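Local structure of ORF14 (Streptomyces clavuligerus, 2WPX) at residues L59-V63 with L112-H116; A73-A77 with H108-A113; A155-L161 with F322-W328; P196-L200 with L248-T252; Y236-A240 with L284-N288. The protein binds acetyl-CoA and is a tandem GNAT protein of the clavulanic acid biosynthesis pathway, probably acting as an acyltransferase. All coordinates share one frame. Residue numbers count along the deposited sequence, not the author numbering.

How the contacts relate
One mixed sheet runs through both GNAT units of this chain, and all five contacts reach it. Contacts 1 and 2 hold the same helix, 101-115, against two neighbouring strands and share Leu112; contact 2 is buried and mainly aliphatic, whereas contact 1, nearer the helix end and only partly buried, adds a hydrogen-bonded carboxylate and imidazole and a lysine. Contacts 4 and 5, both buried, lie on neighbouring strands of the second unit: helix 191-199 packs through aliphatic and aromatic groups in contact 4, while in contact 5 a threonine of the strand meets a leucine and an asparagine of helix 280-295. Contact 3 differs in kind. It pairs strand with strand between the units, through backbone hydrogen bonds.

Contact 1 (L59-V63 with L112-H116); sequences LDDWV and LARKH
The last turn of helix 101-115, packed on the sheet of the GNAT fold, illustrates how polar groups can join apolar packing at its margin. Residues 59-63 are extended, part of strand 57-66; residues 112-115 finish the helix, and His116 is the first to leave helical angles (phi -92°, psi 13°). The two segments come nearest at Asp60 CA and Leu112 CA, 7.9 Å apart. The exchange begins with Asp60, whose t rotamer (chi1 -164°) carries the carboxylate to the helix end. Asp60 OD2 accepts a hydrogen bond from His116 NE2 at 2.6 Å, lying near the imidazole plane, and makes a long salt bridge of 3.8 Å to Lys115 NZ. Asp61 turns to the other face of the sheet, where it forms a salt bridge with Arg75. Trp62 returns to the helix side in an m rotamer (chi2 79°), its indole also meeting the His108 ring edge-to-face. Leu112, with chi1 m and chi2 t, reaches over to this indole, its CD1 lying 3.4 Å from Trp62 CD1. The same aspartate thus serves helix and strand: while OD2 faces the helix, Asp60 OD1 accepts a hydrogen bond of 2.5 Å from Trp62 NE1.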
# COMPACT_ATOMS: atom_id res chain seq x y z
N LEU A 59 -10.51 -8.77 9.35
CA LEU A 59 -10.71 -7.33 9.58
C LEU A 59 -11.65 -7.08 10.74
O LEU A 59 -12.58 -7.85 10.97
CB LEU A 59 -11.30 -6.64 8.38
CG LEU A 59 -10.68 -7.07 7.06
CD1 LEU A 59 -11.55 -6.60 5.96
CD2 LEU A 59 -9.27 -6.44 6.95
N ASP A 60 -11.42 -5.99 11.47
CA ASP A 60 -12.29 -5.63 12.56
C ASP A 60 -12.49 -4.08 12.36
O ASP A 60 -11.64 -3.25 12.80
CB ASP A 60 -11.61 -5.99 13.89
CG ASP A 60 -12.58 -6.01 15.06
OD1 ASP A 60 -13.58 -5.28 15.01
OD2 ASP A 60 -12.34 -6.74 16.05
N ASP A 61 -13.55 -3.69 11.66
CA ASP A 61 -13.73 -2.28 11.22
C ASP A 61 -14.77 -1.54 12.04
O ASP A 61 -15.86 -2.04 12.29
CB ASP A 61 -14.13 -2.25 9.75
CG ASP A 61 -13.08 -2.84 8.87
OD1 ASP A 61 -11.91 -2.72 9.28
OD2 ASP A 61 -13.39 -3.43 7.80
N TRP A 62 -14.44 -0.34 12.47
CA TRP A 62 -15.37 0.43 13.28
C TRP A 62 -15.48 1.88 12.83
O TRP A 62 -14.54 2.47 12.27
CB TRP A 62 -14.86 0.42 14.69
CG TRP A 62 -14.92 -0.94 15.30
CD1 TRP A 62 -14.05 -1.99 15.12
CD2 TRP A 62 -15.91 -1.38 16.20
NE1 TRP A 62 -14.45 -3.07 15.88
CE2 TRP A 62 -15.60 -2.73 16.55
CE3 TRP A 62 -17.03 -0.77 16.78
CZ2 TRP A 62 -16.39 -3.48 17.42
CZ3 TRP A 62 -17.80 -1.50 17.67
CH2 TRP A 62 -17.48 -2.85 17.97
N VAL A 63 -16.64 2.48 13.10
CA VAL A 63 -16.73 3.93 13.11
C VAL A 63 -17.07 4.46 14.48
O VAL A 63 -17.54 3.72 15.37
CB VAL A 63 -17.73 4.48 12.04
CG1 VAL A 63 -17.22 4.21 10.65
CG2 VAL A 63 -19.13 3.93 12.28
N LEU A 112 -9.52 -3.86 21.16
CA LEU A 112 -9.80 -4.82 20.06
C LEU A 112 -8.60 -5.77 19.87
O LEU A 112 -8.78 -6.97 19.77
CB LEU A 112 -10.09 -4.10 18.75
CG LEU A 112 -11.43 -3.35 18.68
CD1 LEU A 112 -11.51 -2.62 17.30
CD2 LEU A 112 -12.70 -4.27 18.99
N ALA A 113 -7.39 -5.23 19.96
CA ALA A 113 -6.19 -6.07 19.88
C ALA A 113 -6.18 -7.10 20.97
O ALA A 113 -5.83 -8.26 20.74
CB ALA A 113 -4.94 -5.26 19.93
N ARG A 114 -6.57 -6.67 22.16
CA ARG A 114 -6.60 -7.53 23.32
C ARG A 114 -7.69 -8.61 23.17
O ARG A 114 -7.52 -9.76 23.54
CB ARG A 114 -6.81 -6.68 24.57
CG ARG A 114 -5.60 -6.58 25.40
CD ARG A 114 -5.51 -5.39 26.35
NE ARG A 114 -6.77 -4.76 26.71
CZ ARG A 114 -6.91 -3.43 26.83
NH1 ARG A 114 -5.88 -2.63 26.61
NH2 ARG A 114 -8.07 -2.89 27.16
N LYS A 115 -8.83 -8.23 22.60
CA LYS A 115 -9.92 -9.20 22.41
C LYS A 115 -9.47 -10.33 21.45
O LYS A 115 -9.85 -11.49 21.59
CB LYS A 115 -11.15 -8.46 21.88
CG LYS A 115 -12.25 -9.35 21.49
CD LYS A 115 -13.39 -8.55 20.90
CE LYS A 115 -13.09 -8.18 19.48
NZ LYS A 115 -14.44 -8.25 18.83
N HIS A 116 -8.62 -9.96 20.49
CA HIS A 116 -8.08 -10.85 19.49
C HIS A 116 -6.72 -11.49 19.89
O HIS A 116 -6.03 -12.07 19.03
CB HIS A 116 -7.87 -10.07 18.19
CG HIS A 116 -9.14 -9.74 17.47
ND1 HIS A 116 -9.89 -10.69 16.83
CD2 HIS A 116 -9.75 -8.55 17.24
CE1 HIS A 116 -10.93 -10.12 16.25
NE2 HIS A 116 -10.86 -8.82 16.47

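Contact 2 (A73-A77 with H108-A113); sequences ALRLA and HARELA
Leu74, Leu76 and Ala109 carry most of this buried interface, an example of a helix laid on a beta sheet through small and branched apolar side chains. Strand 73-77 is extended and helix 108-113 regular; their axes approach to 9.7 Å and run nearly the same way, crossing at -28°. The backbones are nearest at Leu74 CA and Ala109 CA, 7.3 Å apart. Leu74, chi1 t and chi2 p, forks across the helix: its CD1 meets Ala109 CB at 3.8 Å, and its CD2 meets Leu112 CD1 at 3.7 Å, beside the His108 ring. Leu76, chi1 m and chi2 t, places CD1 at 3.8 Å from Leu112 CB and 4.1 Å from Ala109 O. The intervening Arg75 points away and bridges to Asp61. Leu74 is also close to Leu90, an acetyl-CoA-binding residue, so the packing borders the cofactor site. Around it, Leu112 continues onto Asp60 and Trp62 of strand 57-66, while Ala109 and Ala113 rest on Leu121 of strand 120-127.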
# COMPACT_ATOMS: atom_id res chain seq x y z
N ALA A 73 -13.07 6.81 12.45
CA ALA A 73 -13.11 5.43 11.98
C ALA A 73 -11.85 4.76 12.47
O ALA A 73 -10.81 5.38 12.52
CB ALA A 73 -13.16 5.41 10.48
N LEU A 74 -11.97 3.51 12.87
CA LEU A 74 -10.80 2.72 13.22
C LEU A 74 -10.82 1.40 12.47
O LEU A 74 -11.80 0.72 12.53
CB LEU A 74 -10.85 2.38 14.71
CG LEU A 74 -9.89 1.33 15.25
CD1 LEU A 74 -8.47 1.88 15.31
CD2 LEU A 74 -10.37 0.84 16.64
N ARG A 75 -9.75 1.01 11.80
CA ARG A 75 -9.76 -0.27 11.10
C ARG A 75 -8.54 -1.06 11.53
O ARG A 75 -7.42 -0.56 11.43
CB ARG A 75 -9.73 -0.06 9.57
CG ARG A 75 -10.88 0.84 9.01
CD ARG A 75 -11.14 0.58 7.46
NE ARG A 75 -11.45 -0.84 7.15
CZ ARG A 75 -11.40 -1.33 5.92
NH1 ARG A 75 -11.07 -0.53 4.91
NH2 ARG A 75 -11.66 -2.61 5.69
N LEU A 76 -8.75 -2.28 12.00
CA LEU A 76 -7.65 -3.17 12.31
C LEU A 76 -7.55 -4.28 11.32
O LEU A 76 -8.56 -4.81 10.87
CB LEU A 76 -7.84 -3.83 13.66
CG LEU A 76 -7.62 -2.92 14.86
CD1 LEU A 76 -7.37 -3.80 16.05
CD2 LEU A 76 -6.49 -1.90 14.64
N ALA A 77 -6.33 -4.70 11.03
CA ALA A 77 -6.13 -5.92 10.22
C ALA A 77 -5.45 -6.89 11.13
O ALA A 77 -4.48 -6.54 11.79
CB ALA A 77 -5.28 -5.64 8.95
N HIS A 108 -9.83 2.21 22.05
CA HIS A 108 -10.67 1.16 21.50
C HIS A 108 -9.78 0.17 20.72
O HIS A 108 -9.90 -1.05 20.88
CB HIS A 108 -11.79 1.81 20.65
CG HIS A 108 -12.83 0.85 20.15
ND1 HIS A 108 -13.05 0.64 18.80
CD2 HIS A 108 -13.70 0.04 20.79
CE1 HIS A 108 -13.99 -0.27 18.64
NE2 HIS A 108 -14.40 -0.66 19.83
N ALA A 109 -8.86 0.68 19.91
CA ALA A 109 -7.80 -0.17 19.24
C ALA A 109 -7.08 -1.17 20.17
O ALA A 109 -7.12 -2.35 19.93
CB ALA A 109 -6.75 0.70 18.47
N ARG A 110 -6.49 -0.69 21.25
CA ARG A 110 -5.88 -1.58 22.24
C ARG A 110 -6.80 -2.62 22.85
O ARG A 110 -6.39 -3.79 23.05
CB ARG A 110 -5.15 -0.77 23.32
CG ARG A 110 -4.08 0.05 22.61
CD ARG A 110 -3.37 1.00 23.50
NE ARG A 110 -2.81 0.34 24.66
CZ ARG A 110 -3.40 0.36 25.84
NH1 ARG A 110 -4.54 1.01 25.97
NH2 ARG A 110 -2.85 -0.24 26.90
N GLU A 111 -8.05 -2.22 23.09
CA GLU A 111 -9.09 -3.15 23.51
C GLU A 111 -9.41 -4.26 22.44
O GLU A 111 -9.54 -5.45 22.78
CB GLU A 111 -10.35 -2.36 23.84
CG GLU A 111 -11.44 -3.15 24.49
CD GLU A 111 -12.42 -2.22 25.22
OE1 GLU A 111 -13.23 -1.54 24.54
OE2 GLU A 111 -12.38 -2.18 26.48
N LEU A 112 -9.52 -3.86 21.16
CA LEU A 112 -9.80 -4.82 20.06
C LEU A 112 -8.60 -5.77 19.87
O LEU A 112 -8.78 -6.97 19.77
CB LEU A 112 -10.09 -4.10 18.75
CG LEU A 112 -11.43 -3.35 18.68
CD1 LEU A 112 -11.51 -2.62 17.30
CD2 LEU A 112 -12.70 -4.27 18.99
N ALA A 113 -7.39 -5.23 19.96
CA ALA A 113 -6.19 -6.07 19.88
C ALA A 113 -6.18 -7.10 20.97
O ALA A 113 -5.83 -8.26 20.74
CB ALA A 113 -4.94 -5.26 19.93

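Contact 3 (A155-L161 with F322-W328); sequences AGTHQWL and FEPYDRW
An antiparallel strand pair interrupted by a classic beta bulge joins the two GNAT units here: strand 323-334, the last of the chain, is inserted between strands 120-127 and 149-162. The local axes run at 130°. Gly156 faces Trp328, Thr157 faces Arg327 and His158 faces Asp326; the extra residue Tyr325 (phi -112°, psi -51°) then shifts the pairing, so that Gln159 faces Pro324 and Trp160 faces Glu323. Backbone bonds run both ways at one end (Gly156 N to Trp328 O and Trp328 N to Gly156 O, both 2.9 Å) and at the other (Trp160 N to Glu323 O 2.8 Å, Glu323 N to Trp160 O 2.7 Å). At the bulge His158 O accepts Tyr325 N at 2.9 Å and, weakly, Asp326 N at 3.5 Å; His158 N gives to Asp326 O at 3.0 Å. The His158 imidazole, chi1 t, is satisfied by Glu303 at NE2 and by Asp326 OD2, 3.0 Å from His158 ND1. Trp328 stacks offset on this ring (planes 24°), and Trp160 points its edge at the Tyr325 face. Gln159 NE2 bonds to Thr157 O at 3.1 Å and to Asn306; Glu323 bridges to Arg165. One water donates to Trp160 O (3.0 Å) and Glu323 OE1 (2.6 Å); another accepts from Trp160 NE1 at 2.7 Å and donates to Asp326 OD1 at 2.9 Å.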
# COMPACT_ATOMS: atom_id res chain seq x y z
N ALA A 155 12.34 2.81 7.28
CA ALA A 155 11.14 3.44 6.83
C ALA A 155 10.98 3.35 5.29
O ALA A 155 11.95 3.03 4.56
CB ALA A 155 11.11 4.90 7.29
N GLY A 156 9.78 3.68 4.80
CA GLY A 156 9.54 3.65 3.37
C GLY A 156 9.75 5.03 2.79
O GLY A 156 9.33 6.03 3.37
N THR A 157 10.39 5.12 1.64
CA THR A 157 10.39 6.39 0.92
C THR A 157 9.33 6.39 -0.14
O THR A 157 9.39 5.60 -1.09
CB THR A 157 11.70 6.61 0.18
OG1 THR A 157 12.77 6.45 1.09
CG2 THR A 157 11.73 8.00 -0.41
N HIS A 158 8.39 7.32 -0.01
CA HIS A 158 7.20 7.32 -0.84
C HIS A 158 7.38 8.33 -1.95
O HIS A 158 7.64 9.48 -1.66
CB HIS A 158 5.97 7.63 0.02
CG HIS A 158 4.69 7.57 -0.73
ND1 HIS A 158 3.70 8.50 -0.57
CD2 HIS A 158 4.23 6.70 -1.66
CE1 HIS A 158 2.68 8.23 -1.37
NE2 HIS A 158 2.97 7.12 -2.04
N GLN A 159 7.29 7.90 -3.21
CA GLN A 159 7.77 8.76 -4.28
C GLN A 159 6.71 9.07 -5.33
O GLN A 159 5.80 8.28 -5.51
CB GLN A 159 8.92 8.05 -5.00
CG GLN A 159 10.20 7.83 -4.17
CD GLN A 159 10.91 6.55 -4.63
OE1 GLN A 159 11.53 6.54 -5.69
NE2 GLN A 159 10.77 5.45 -3.87
N TRP A 160 6.83 10.18 -6.04
CA TRP A 160 5.86 10.51 -7.07
C TRP A 160 6.54 10.80 -8.39
O TRP A 160 7.60 11.41 -8.44
CB TRP A 160 4.96 11.72 -6.69
CG TRP A 160 3.89 11.38 -5.64
CD1 TRP A 160 4.00 11.57 -4.30
CD2 TRP A 160 2.61 10.76 -5.85
NE1 TRP A 160 2.88 11.12 -3.66
CE2 TRP A 160 2.00 10.63 -4.59
CE3 TRP A 160 1.91 10.32 -6.99
CZ2 TRP A 160 0.72 10.09 -4.43
CZ3 TRP A 160 0.68 9.78 -6.84
CH2 TRP A 160 0.07 9.69 -5.56
N LEU A 161 5.93 10.30 -9.45
CA LEU A 161 6.29 10.67 -10.79
C LEU A 161 5.10 11.35 -11.43
O LEU A 161 4.00 10.81 -11.48
CB LEU A 161 6.64 9.43 -11.59
CG LEU A 161 6.79 9.63 -13.12
CD1 LEU A 161 7.94 10.60 -13.50
CD2 LEU A 161 6.91 8.26 -13.83
N PHE A 322 11.05 9.67 -10.72
CA PHE A 322 10.37 9.57 -9.45
C PHE A 322 11.04 10.54 -8.42
O PHE A 322 12.26 10.61 -8.37
CB PHE A 322 10.33 8.13 -8.91
CG PHE A 322 9.19 7.29 -9.46
CD1 PHE A 322 9.39 6.45 -10.57
CD2 PHE A 322 7.94 7.31 -8.87
CE1 PHE A 322 8.39 5.66 -11.05
CE2 PHE A 322 6.90 6.52 -9.33
CZ PHE A 322 7.10 5.71 -10.44
N GLU A 323 10.23 11.29 -7.66
CA GLU A 323 10.76 12.20 -6.64
C GLU A 323 10.21 11.84 -5.27
O GLU A 323 9.00 11.66 -5.09
CB GLU A 323 10.47 13.67 -6.99
CG GLU A 323 11.07 14.08 -8.30
CD GLU A 323 10.72 15.53 -8.72
OE1 GLU A 323 9.53 15.89 -8.80
OE2 GLU A 323 11.65 16.31 -9.00
N PRO A 324 11.11 11.68 -4.30
CA PRO A 324 10.70 11.37 -2.93
C PRO A 324 9.87 12.52 -2.38
O PRO A 324 10.28 13.67 -2.43
CB PRO A 324 12.04 11.23 -2.18
CG PRO A 324 13.05 10.99 -3.27
CD PRO A 324 12.57 11.75 -4.47
N TYR A 325 8.70 12.20 -1.87
CA TYR A 325 7.79 13.21 -1.37
C TYR A 325 7.58 13.16 0.16
O TYR A 325 7.70 14.18 0.81
CB TYR A 325 6.46 13.07 -2.07
CG TYR A 325 5.66 14.30 -1.89
CD1 TYR A 325 5.88 15.42 -2.72
CD2 TYR A 325 4.69 14.39 -0.90
CE1 TYR A 325 5.15 16.57 -2.56
CE2 TYR A 325 3.95 15.54 -0.75
CZ TYR A 325 4.19 16.62 -1.58
OH TYR A 325 3.43 17.79 -1.43
N ASP A 326 7.25 12.00 0.72
CA ASP A 326 7.10 11.86 2.17
C ASP A 326 7.60 10.49 2.64
O ASP A 326 8.00 9.63 1.83
CB ASP A 326 5.67 12.14 2.60
CG ASP A 326 4.69 11.27 1.87
OD1 ASP A 326 3.52 11.68 1.66
OD2 ASP A 326 5.08 10.16 1.45
N ARG A 327 7.58 10.28 3.96
CA ARG A 327 8.25 9.14 4.59
C ARG A 327 7.22 8.27 5.33
O ARG A 327 6.32 8.80 6.00
CB ARG A 327 9.28 9.64 5.59
CG ARG A 327 10.20 8.54 6.12
CD ARG A 327 11.36 9.10 6.95
NE ARG A 327 12.37 8.09 7.29
CZ ARG A 327 12.84 7.87 8.51
NH1 ARG A 327 12.40 8.58 9.55
NH2 ARG A 327 13.76 6.94 8.72
N TRP A 328 7.34 6.94 5.20
CA TRP A 328 6.37 6.02 5.80
C TRP A 328 7.02 5.33 6.98
O TRP A 328 7.76 4.39 6.77
CB TRP A 328 5.94 4.97 4.76
CG TRP A 328 4.93 5.47 3.82
CD1 TRP A 328 4.43 6.73 3.77
CD2 TRP A 328 4.29 4.74 2.75
NE1 TRP A 328 3.50 6.83 2.75
CE2 TRP A 328 3.38 5.62 2.13
CE3 TRP A 328 4.40 3.42 2.27
CZ2 TRP A 328 2.55 5.22 1.02
CZ3 TRP A 328 3.56 3.02 1.18
CH2 TRP A 328 2.65 3.90 0.59
O HOH W 1 2.40 11.46 -0.99
O HOH W 2 7.44 14.39 -9.00

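Contact 4 (P196-L200 with L248-T252)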
# COMPACT_ATOMS: atom_id res chain seq x y z
N PRO A 196 7.19 -19.06 -10.58
CA PRO A 196 8.41 -18.30 -10.81
C PRO A 196 8.37 -16.91 -10.12
O PRO A 196 9.39 -16.46 -9.61
CB PRO A 196 8.46 -18.17 -12.33
CG PRO A 196 7.82 -19.50 -12.81
CD PRO A 196 6.73 -19.78 -11.80
N VAL A 197 7.21 -16.25 -10.16
CA VAL A 197 7.02 -15.04 -9.43
C VAL A 197 7.25 -15.25 -7.92
O VAL A 197 7.80 -14.38 -7.22
CB VAL A 197 5.59 -14.42 -9.67
CG1 VAL A 197 5.15 -13.54 -8.50
CG2 VAL A 197 5.57 -13.62 -10.94
N SER A 198 6.79 -16.37 -7.39
CA SER A 198 6.92 -16.49 -5.97
C SER A 198 8.36 -16.84 -5.59
O SER A 198 8.80 -16.48 -4.50
CB SER A 198 5.93 -17.50 -5.43
OG SER A 198 6.36 -18.78 -5.79
N GLU A 199 9.09 -17.52 -6.47
CA GLU A 199 10.46 -17.88 -6.13
C GLU A 199 11.39 -16.67 -6.33
O GLU A 199 12.57 -16.69 -5.99
CB GLU A 199 10.93 -19.18 -6.84
CG GLU A 199 10.67 -19.25 -8.36
CD GLU A 199 10.79 -20.68 -8.98
OE1 GLU A 199 10.30 -20.90 -10.11
OE2 GLU A 199 11.37 -21.59 -8.34
N LEU A 200 10.84 -15.60 -6.89
CA LEU A 200 11.58 -14.35 -6.93
C LEU A 200 11.38 -13.58 -5.61
O LEU A 200 11.19 -12.37 -5.66
CB LEU A 200 11.14 -13.47 -8.11
CG LEU A 200 11.97 -13.25 -9.38
CD1 LEU A 200 12.33 -14.55 -10.06
CD2 LEU A 200 11.18 -12.37 -10.31
N LEU A 248 12.27 -16.87 -14.68
CA LEU A 248 11.79 -15.51 -14.65
C LEU A 248 12.82 -14.65 -13.95
O LEU A 248 12.95 -14.69 -12.76
CB LEU A 248 10.45 -15.42 -13.95
CG LEU A 248 9.83 -14.04 -13.87
CD1 LEU A 248 9.26 -13.76 -15.19
CD2 LEU A 248 8.72 -14.18 -12.83
N ALA A 249 13.55 -13.88 -14.76
CA ALA A 249 14.69 -13.13 -14.32
C ALA A 249 14.24 -11.85 -13.61
O ALA A 249 14.99 -11.23 -12.83
CB ALA A 249 15.58 -12.83 -15.54
N GLY A 250 13.00 -11.44 -13.86
CA GLY A 250 12.50 -10.22 -13.29
C GLY A 250 11.04 -9.95 -13.61
O GLY A 250 10.48 -10.47 -14.60
N TYR A 251 10.44 -9.10 -12.77
CA TYR A 251 9.15 -8.60 -13.11
C TYR A 251 8.72 -7.41 -12.27
O TYR A 251 9.38 -7.02 -11.32
CB TYR A 251 8.15 -9.73 -13.05
CG TYR A 251 7.33 -9.73 -11.84
CD1 TYR A 251 7.90 -9.80 -10.60
CD2 TYR A 251 5.96 -9.68 -11.93
CE1 TYR A 251 7.11 -9.78 -9.47
CE2 TYR A 251 5.18 -9.68 -10.83
CZ TYR A 251 5.76 -9.72 -9.60
OH TYR A 251 4.94 -9.72 -8.51
N THR A 252 7.59 -6.85 -12.64
CA THR A 252 7.16 -5.61 -12.09
C THR A 252 5.66 -5.45 -12.35
O THR A 252 5.11 -6.14 -13.19
CB THR A 252 7.96 -4.44 -12.75
OG1 THR A 252 7.64 -3.22 -12.08
CG2 THR A 252 7.60 -4.28 -14.20
O HOH W 3 11.74 -18.73 -12.32
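In the second GNAT unit a short helix packs across a beta strand that carries a classic bulge. Residues 196-200 include the last part of helix 191-199, and the partner segment, 248-252, belongs to strand 247-256. Ala249 (phi -79°, psi -19°) and Gly250 together face Ala240 of the neighbouring strand, which makes the bulge. The apolar contacts dominate. Leu248 is the centre of the strand side, its CB 3.8 Å from Pro196 CB and its CD2 3.7 Å from Val197 CG2; Leu200 adds its CD2 at 4.0 Å from Leu248 CD2 and 3.9 Å from Gly250 CA. The aromatic part belongs to Tyr251: Val197 CG2 sits over the face of its ring, 4.0 Å from the centroid and 12° off the normal, a CH-pi contact, while Leu200 CD2 lies 4.2 Å from Tyr251 CD1. Tyr251 also touches Trp185 of strand 180-185, whereas the next residue, Thr252, meets Leu284 and Asn288 of helix 280-295, so the two helices cover opposite faces of the sheet. Polar linkage is slight and passes through a single water, which accepts from Leu248 N at 3.1 Å and donates weakly to Glu199 OE1 at 3.4 Å.

Contact 5 (Y236-A240 with L284-N288); sequences YHTGA and LKLAN
Thr238 lays its methyl against the end of Leu284, CG2 to CD2 3.5 Å, in the middle of a helix-on-sheet packing of the second GNAT unit. The principle is that alternate residues of a strand face the helix: here Tyr236, Thr238 and Ala240 turn CB toward it, whereas His237 points the other way, where it stacks on Trp185. Strand 236-240 is extended and helix 284-288 regular, with axes 8.0 Å apart at 139°, so the two run more nearly antiparallel than parallel. Thr238 CA and Asn288 CA are the nearest pair, only 5.3 Å apart, and these two residues contribute the largest buried areas. Thr238 takes chi1 m (-60°). Asn288, with chi1 near -148°, sets its amide alongside the backbone from Tyr236 to Thr238. Tyr236, chi1 m, leads its ring away from the helix segment to hydrogen-bond Glu296 through the hydroxyl. Leu284 adopts chi1 m and chi2 t, which carries its end to the strand, and Ala287 adds a small contact, its CB 4.1 Å from Thr238 CG2. Leu182 of strand 180-185 and Thr252 of strand 247-256 flank the same patch. At the far end of the strand segment, Ala240 CB rests 4.1 Å from Leu284 CD2.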
# COMPACT_ATOMS: atom_id res chain seq x y z
N TYR A 236 -1.16 -4.39 -14.18
CA TYR A 236 -0.40 -4.50 -15.43
C TYR A 236 0.98 -5.07 -15.11
O TYR A 236 1.69 -4.53 -14.23
CB TYR A 236 -0.29 -3.15 -16.14
CG TYR A 236 -1.58 -2.58 -16.64
CD1 TYR A 236 -2.45 -1.85 -15.79
CD2 TYR A 236 -1.96 -2.76 -17.97
CE1 TYR A 236 -3.63 -1.32 -16.25
CE2 TYR A 236 -3.16 -2.22 -18.43
CZ TYR A 236 -3.97 -1.53 -17.56
OH TYR A 236 -5.12 -1.00 -18.00
N HIS A 237 1.36 -6.15 -15.80
CA HIS A 237 2.62 -6.85 -15.50
C HIS A 237 3.53 -6.98 -16.72
O HIS A 237 3.07 -7.23 -17.82
CB HIS A 237 2.36 -8.25 -14.96
CG HIS A 237 1.50 -8.26 -13.75
ND1 HIS A 237 0.13 -8.24 -13.81
CD2 HIS A 237 1.82 -8.27 -12.42
CE1 HIS A 237 -0.37 -8.26 -12.59
NE2 HIS A 237 0.63 -8.30 -11.73
N THR A 238 4.82 -6.74 -16.51
CA THR A 238 5.86 -7.06 -17.46
C THR A 238 6.89 -7.95 -16.75
O THR A 238 7.24 -7.71 -15.60
CB THR A 238 6.56 -5.81 -17.96
OG1 THR A 238 5.59 -4.97 -18.60
CG2 THR A 238 7.71 -6.20 -18.96
N GLY A 239 7.30 -9.00 -17.42
CA GLY A 239 8.28 -9.93 -16.88
C GLY A 239 9.44 -10.15 -17.84
O GLY A 239 9.33 -9.95 -19.05
N ALA A 240 10.60 -10.49 -17.29
CA ALA A 240 11.72 -10.75 -18.16
C ALA A 240 12.07 -12.21 -18.02
O ALA A 240 12.26 -12.69 -16.90
CB ALA A 240 12.90 -9.90 -17.80
N LEU A 284 12.33 -3.17 -17.26
CA LEU A 284 11.05 -3.58 -16.75
C LEU A 284 10.10 -2.38 -16.40
O LEU A 284 8.95 -2.36 -16.83
CB LEU A 284 11.24 -4.56 -15.58
CG LEU A 284 11.62 -5.98 -16.01
CD1 LEU A 284 11.84 -6.85 -14.78
CD2 LEU A 284 10.57 -6.66 -16.93
N LYS A 285 10.56 -1.38 -15.66
CA LYS A 285 9.66 -0.26 -15.31
C LYS A 285 9.20 0.52 -16.51
O LYS A 285 8.03 0.91 -16.59
CB LYS A 285 10.26 0.69 -14.29
CG LYS A 285 10.45 0.08 -12.95
CD LYS A 285 11.27 1.04 -12.14
CE LYS A 285 10.81 1.05 -10.69
NZ LYS A 285 11.53 -0.05 -10.09
N LEU A 286 10.12 0.73 -17.46
CA LEU A 286 9.80 1.52 -18.64
C LEU A 286 8.91 0.74 -19.56
O LEU A 286 7.95 1.30 -20.09
CB LEU A 286 11.04 1.97 -19.37
CG LEU A 286 11.70 3.16 -18.68
CD1 LEU A 286 13.05 3.28 -19.33
CD2 LEU A 286 10.89 4.44 -18.89
N ALA A 287 9.19 -0.55 -19.76
CA ALA A 287 8.29 -1.35 -20.61
C ALA A 287 6.92 -1.46 -19.96
O ALA A 287 5.91 -1.34 -20.65
CB ALA A 287 8.89 -2.80 -20.89
N ASN A 288 6.86 -1.72 -18.65
CA ASN A 288 5.54 -1.79 -17.97
C ASN A 288 4.78 -0.46 -17.97
O ASN A 288 3.56 -0.45 -18.07
CB ASN A 288 5.66 -2.29 -16.54
CG ASN A 288 4.42 -3.09 -16.08
OD1 ASN A 288 3.98 -2.97 -14.93
ND2 ASN A 288 3.87 -3.92 -16.99